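Ferric iron-binding protein HitA (Pseudomonas aeruginosa PAO1, PDB 6IWF) binds ferric iron and probably delivers it for uptake into the cell. Local coordinates at residues 122-136 with 184-196. Sequence-based numbering, arbitrary orientation.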
# COMPACT_ATOMS: atom_id res chain seq x y z
N LEU A 122 -7.26 13.89 -10.33
CA LEU A 122 -7.36 14.02 -8.88
C LEU A 122 -7.44 15.48 -8.45
O LEU A 122 -8.13 15.83 -7.49
CB LEU A 122 -6.14 13.37 -8.23
CG LEU A 122 -6.10 13.39 -6.70
CD1 LEU A 122 -7.10 12.36 -6.19
CD2 LEU A 122 -4.71 13.05 -6.21
N MET A 123 -6.71 16.34 -9.16
CA MET A 123 -6.60 17.73 -8.74
C MET A 123 -7.91 18.48 -8.91
O MET A 123 -8.10 19.53 -8.27
CB MET A 123 -5.47 18.41 -9.51
CG MET A 123 -4.12 17.71 -9.41
SD MET A 123 -3.57 17.49 -7.69
CE MET A 123 -3.37 19.21 -7.18
N ASP A 124 -8.85 17.96 -9.72
CA ASP A 124 -10.13 18.62 -9.92
C ASP A 124 -11.05 18.50 -8.70
O ASP A 124 -11.99 19.28 -8.59
CB ASP A 124 -10.82 18.04 -11.16
CG ASP A 124 -10.08 18.37 -12.44
OD1 ASP A 124 -9.53 19.49 -12.54
OD2 ASP A 124 -10.02 17.51 -13.34
N LEU A 125 -10.77 17.56 -7.79
CA LEU A 125 -11.69 17.27 -6.69
C LEU A 125 -11.68 18.34 -5.60
O LEU A 125 -12.51 18.28 -4.68
CB LEU A 125 -11.36 15.89 -6.08
CG LEU A 125 -11.80 14.76 -7.00
CD1 LEU A 125 -11.39 13.41 -6.42
CD2 LEU A 125 -13.31 14.81 -7.22
N SER A 126 -10.77 19.30 -5.68
CA SER A 126 -10.82 20.43 -4.77
C SER A 126 -11.81 21.49 -5.23
O SER A 126 -12.05 22.46 -4.49
CB SER A 126 -9.42 21.03 -4.62
OG SER A 126 -8.93 21.49 -5.87
N ASP A 127 -12.41 21.32 -6.40
CA ASP A 127 -13.37 22.29 -6.94
C ASP A 127 -14.72 22.14 -6.24
O ASP A 127 -15.15 21.02 -5.97
CB ASP A 127 -13.53 22.08 -8.45
CG ASP A 127 -14.33 23.19 -9.11
OD1 ASP A 127 -13.70 24.19 -9.54
OD2 ASP A 127 -15.57 23.05 -9.20
N PRO A 128 -15.41 23.25 -5.94
CA PRO A 128 -16.69 23.13 -5.22
C PRO A 128 -17.74 22.28 -5.93
O PRO A 128 -18.65 21.77 -5.26
CB PRO A 128 -17.15 24.59 -5.07
CG PRO A 128 -15.90 25.40 -5.17
CD PRO A 128 -15.00 24.65 -6.12
N SER A 129 -17.65 22.10 -7.25
CA SER A 129 -18.67 21.32 -7.94
C SER A 129 -18.72 19.87 -7.46
O SER A 129 -19.76 19.22 -7.58
CB SER A 129 -18.45 21.37 -9.45
OG SER A 129 -17.24 20.75 -9.84
N TRP A 130 -17.62 19.35 -6.90
CA TRP A 130 -17.60 17.97 -6.42
C TRP A 130 -18.03 17.83 -4.97
O TRP A 130 -18.00 16.72 -4.43
CB TRP A 130 -16.20 17.37 -6.61
CG TRP A 130 -15.84 17.39 -8.04
CD1 TRP A 130 -14.93 18.21 -8.65
CD2 TRP A 130 -16.42 16.60 -9.08
NE1 TRP A 130 -14.89 17.95 -9.99
CE2 TRP A 130 -15.80 16.97 -10.28
CE3 TRP A 130 -17.40 15.59 -9.10
CZ2 TRP A 130 -16.12 16.37 -11.51
CZ3 TRP A 130 -17.72 15.00 -10.32
CH2 TRP A 130 -17.09 15.41 -11.50
N SER A 131 -18.44 18.92 -4.33
CA SER A 131 -18.78 18.86 -2.91
C SER A 131 -19.85 17.80 -2.64
O SER A 131 -20.89 17.76 -3.30
CB SER A 131 -19.27 20.23 -2.43
OG SER A 131 -19.56 20.17 -1.05
N GLY A 132 -19.57 16.93 -1.67
CA GLY A 132 -20.52 15.90 -1.28
C GLY A 132 -20.57 14.70 -2.20
O GLY A 132 -21.30 13.73 -1.89
N ARG A 133 -19.83 14.71 -3.30
CA ARG A 133 -19.92 13.65 -4.30
C ARG A 133 -18.84 12.59 -4.16
O ARG A 133 -18.90 11.59 -4.89
CB ARG A 133 -19.86 14.24 -5.71
CG ARG A 133 -20.98 15.22 -6.01
CD ARG A 133 -21.19 15.41 -7.50
NE ARG A 133 -21.83 14.25 -8.10
CZ ARG A 133 -22.16 14.15 -9.39
NH1 ARG A 133 -21.88 15.16 -10.22
NH2 ARG A 133 -22.77 13.06 -9.84
N PHE A 134 -17.87 12.76 -3.27
CA PHE A 134 -16.80 11.78 -3.19
C PHE A 134 -16.36 11.56 -1.76
O PHE A 134 -16.39 12.47 -0.92
CB PHE A 134 -15.57 12.15 -4.03
CG PHE A 134 -14.81 13.36 -3.55
CD1 PHE A 134 -15.27 14.64 -3.85
CD2 PHE A 134 -13.62 13.22 -2.86
CE1 PHE A 134 -14.55 15.76 -3.43
CE2 PHE A 134 -12.90 14.33 -2.43
CZ PHE A 134 -13.37 15.61 -2.72
N GLY A 135 -15.94 10.33 -1.49
CA GLY A 135 -15.41 9.94 -0.21
C GLY A 135 -13.91 9.76 -0.29
O GLY A 135 -13.36 9.45 -1.35
N PHE A 136 -13.25 9.96 0.85
CA PHE A 136 -11.85 9.62 0.98
C PHE A 136 -11.57 9.30 2.45
O PHE A 136 -12.39 9.59 3.32
CB PHE A 136 -10.93 10.73 0.46
CG PHE A 136 -10.91 12.00 1.29
CD1 PHE A 136 -12.05 12.77 1.46
CD2 PHE A 136 -9.72 12.46 1.83
CE1 PHE A 136 -12.01 13.96 2.20
CE2 PHE A 136 -9.66 13.65 2.56
CZ PHE A 136 -10.81 14.40 2.74
N GLU A 184 -20.70 1.40 -3.49
CA GLU A 184 -21.45 0.27 -4.01
C GLU A 184 -22.92 0.36 -3.63
O GLU A 184 -23.79 -0.06 -4.41
CB GLU A 184 -20.84 -1.04 -3.49
CG GLU A 184 -21.62 -2.28 -3.88
CD GLU A 184 -21.57 -2.55 -5.37
OE1 GLU A 184 -20.63 -2.05 -6.03
OE2 GLU A 184 -22.46 -3.27 -5.88
N ASN A 185 -23.23 0.91 -2.45
CA ASN A 185 -24.58 0.99 -1.93
C ASN A 185 -25.27 2.31 -2.24
O ASN A 185 -26.35 2.58 -1.70
CB ASN A 185 -24.58 0.76 -0.42
CG ASN A 185 -24.31 -0.68 -0.04
OD1 ASN A 185 -24.65 -1.60 -0.79
ND2 ASN A 185 -23.69 -0.89 1.12
N GLY A 186 -24.67 3.15 -3.08
CA GLY A 186 -25.33 4.37 -3.51
C GLY A 186 -25.36 5.49 -2.49
O GLY A 186 -26.16 6.41 -2.63
N GLU A 187 -24.50 5.45 -1.48
CA GLU A 187 -24.49 6.51 -0.49
C GLU A 187 -23.62 7.69 -0.90
O GLU A 187 -23.88 8.83 -0.49
CB GLU A 187 -24.02 5.97 0.86
CG GLU A 187 -25.01 5.00 1.48
CD GLU A 187 -24.31 3.92 2.26
OE1 GLU A 187 -24.77 2.76 2.22
OE2 GLU A 187 -23.28 4.24 2.90
N VAL A 188 -22.60 7.44 -1.70
CA VAL A 188 -21.73 8.50 -2.20
C VAL A 188 -21.36 8.12 -3.62
O VAL A 188 -21.26 6.93 -3.95
CB VAL A 188 -20.48 8.71 -1.30
CG1 VAL A 188 -19.50 7.51 -1.40
CG2 VAL A 188 -19.79 10.02 -1.65
N ASP A 189 -21.21 9.13 -4.50
CA ASP A 189 -21.09 8.84 -5.92
C ASP A 189 -19.75 8.19 -6.27
O ASP A 189 -19.68 7.38 -7.19
CB ASP A 189 -21.26 10.11 -6.76
CG ASP A 189 -22.67 10.68 -6.69
OD1 ASP A 189 -23.58 10.02 -6.12
OD2 ASP A 189 -22.88 11.80 -7.21
N MET A 190 -18.67 8.54 -5.56
CA MET A 190 -17.35 8.02 -5.89
C MET A 190 -16.49 8.01 -4.63
O MET A 190 -16.84 8.60 -3.61
CB MET A 190 -16.70 8.86 -7.01
CG MET A 190 -16.47 10.30 -6.66
SD MET A 190 -16.13 11.31 -8.14
CE MET A 190 -17.33 10.70 -9.20
N ALA A 191 -15.33 7.34 -4.71
CA ALA A 191 -14.40 7.35 -3.59
C ALA A 191 -12.99 7.12 -4.09
O ALA A 191 -12.77 6.37 -5.04
CB ALA A 191 -14.76 6.28 -2.54
N LEU A 192 -12.04 7.78 -3.42
CA LEU A 192 -10.61 7.63 -3.68
C LEU A 192 -10.09 6.48 -2.83
O LEU A 192 -10.13 6.56 -1.60
CB LEU A 192 -9.89 8.93 -3.31
CG LEU A 192 -10.29 10.17 -4.11
CD1 LEU A 192 -9.63 11.39 -3.51
CD2 LEU A 192 -9.87 9.98 -5.58
N ILE A 193 -9.60 5.41 -3.47
CA ILE A 193 -9.20 4.19 -2.78
C ILE A 193 -8.12 3.49 -3.59
O ILE A 193 -7.88 3.81 -4.75
CB ILE A 193 -10.37 3.20 -2.56
CG1 ILE A 193 -11.00 2.84 -3.91
CG2 ILE A 193 -11.39 3.73 -1.58
CD1 ILE A 193 -11.73 1.50 -3.90
N ASN A 194 -7.45 2.52 -2.97
CA ASN A 194 -6.59 1.62 -3.71
C ASN A 194 -7.41 0.56 -4.42
O ASN A 194 -8.51 0.19 -3.98
CB ASN A 194 -5.58 0.97 -2.78
CG ASN A 194 -4.34 1.81 -2.59
OD1 ASN A 194 -3.93 2.55 -3.49
ND2 ASN A 194 -3.72 1.69 -1.42
N ASN A 195 -6.86 0.04 -5.52
CA ASN A 195 -7.65 -0.80 -6.41
C ASN A 195 -8.16 -2.06 -5.73
O ASN A 195 -9.24 -2.55 -6.06
CB ASN A 195 -6.82 -1.17 -7.64
CG ASN A 195 -5.71 -2.13 -7.31
OD1 ASN A 195 -4.73 -1.77 -6.65
ND2 ASN A 195 -5.86 -3.38 -7.74
N TYR A 196 -7.39 -2.61 -4.77
CA TYR A 196 -7.68 -3.97 -4.35
C TYR A 196 -8.95 -4.07 -3.50
O TYR A 196 -9.51 -5.17 -3.38
CB TYR A 196 -6.48 -4.57 -3.61
CG TYR A 196 -6.01 -3.78 -2.42
CD1 TYR A 196 -6.70 -3.85 -1.21
CD2 TYR A 196 -4.89 -2.97 -2.49
CE1 TYR A 196 -6.28 -3.14 -0.11
CE2 TYR A 196 -4.46 -2.24 -1.38
CZ TYR A 196 -5.17 -2.33 -0.19
OH TYR A 196 -4.77 -1.62 0.92
O HOH W 1 -22.61 11.58 -3.44
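Gly135 and Leu192 sit at the heart of a parallel strand pair, 134-136 beside 190-194. Gly135 N donates to Met190 O at 2.9 Å, and Leu192 N donates to Gly135 O at 3.0 Å. A third, weak bond runs from Met190 N to Arg133 O. The tight part lies on the face that carries Phe134, Met190 and Leu192. Here Phe134 CB presses on Met190 CG at 3.3 Å. Leu192 sends both methyls to Leu122 and Leu125. Its CD2 lies 3.7 Å from Leu122 CD1, and it meets Leu125 CD1 tip to tip. Leu125 turns its other methyl, CD2, onto one face each of the Trp130 and Phe134 rings. The sulfur of Met190 makes an oblique Met-aromatic contact with Trp130, and the fold of its last torsion (chi3 44°) puts the Met190 CE methyl 4.5 Å from Trp130 CZ3.

The other end, at Arg133 and Asp189, is looser and more open to solvent. Arg133 grips Asp189 side-on, with NE 2.8 Å and NH2 2.9 Å from the same oxygen, OD2. That oxygen lies in the guanidinium plane, but the carboxylate stands almost upright to it (81°). NE meets the anti lone pair, while NH2 comes from above the carboxylate plane. Beside this salt bridge a water donates to Gly132 O and accepts from Asp189 N.

The pair belongs to the mixed sheet of a periplasmic-binding-protein fold. Strand 190-194 leads to Tyr196, a ligand of ferric iron, though this chain carries no iron. Helix 176-184 covers Val188 and Ala191, and helix 141-154 packs on Leu122. Strand 134-136 continues the sheet to strand 171-172, and strand 190-194 runs antiparallel to strand 97-108.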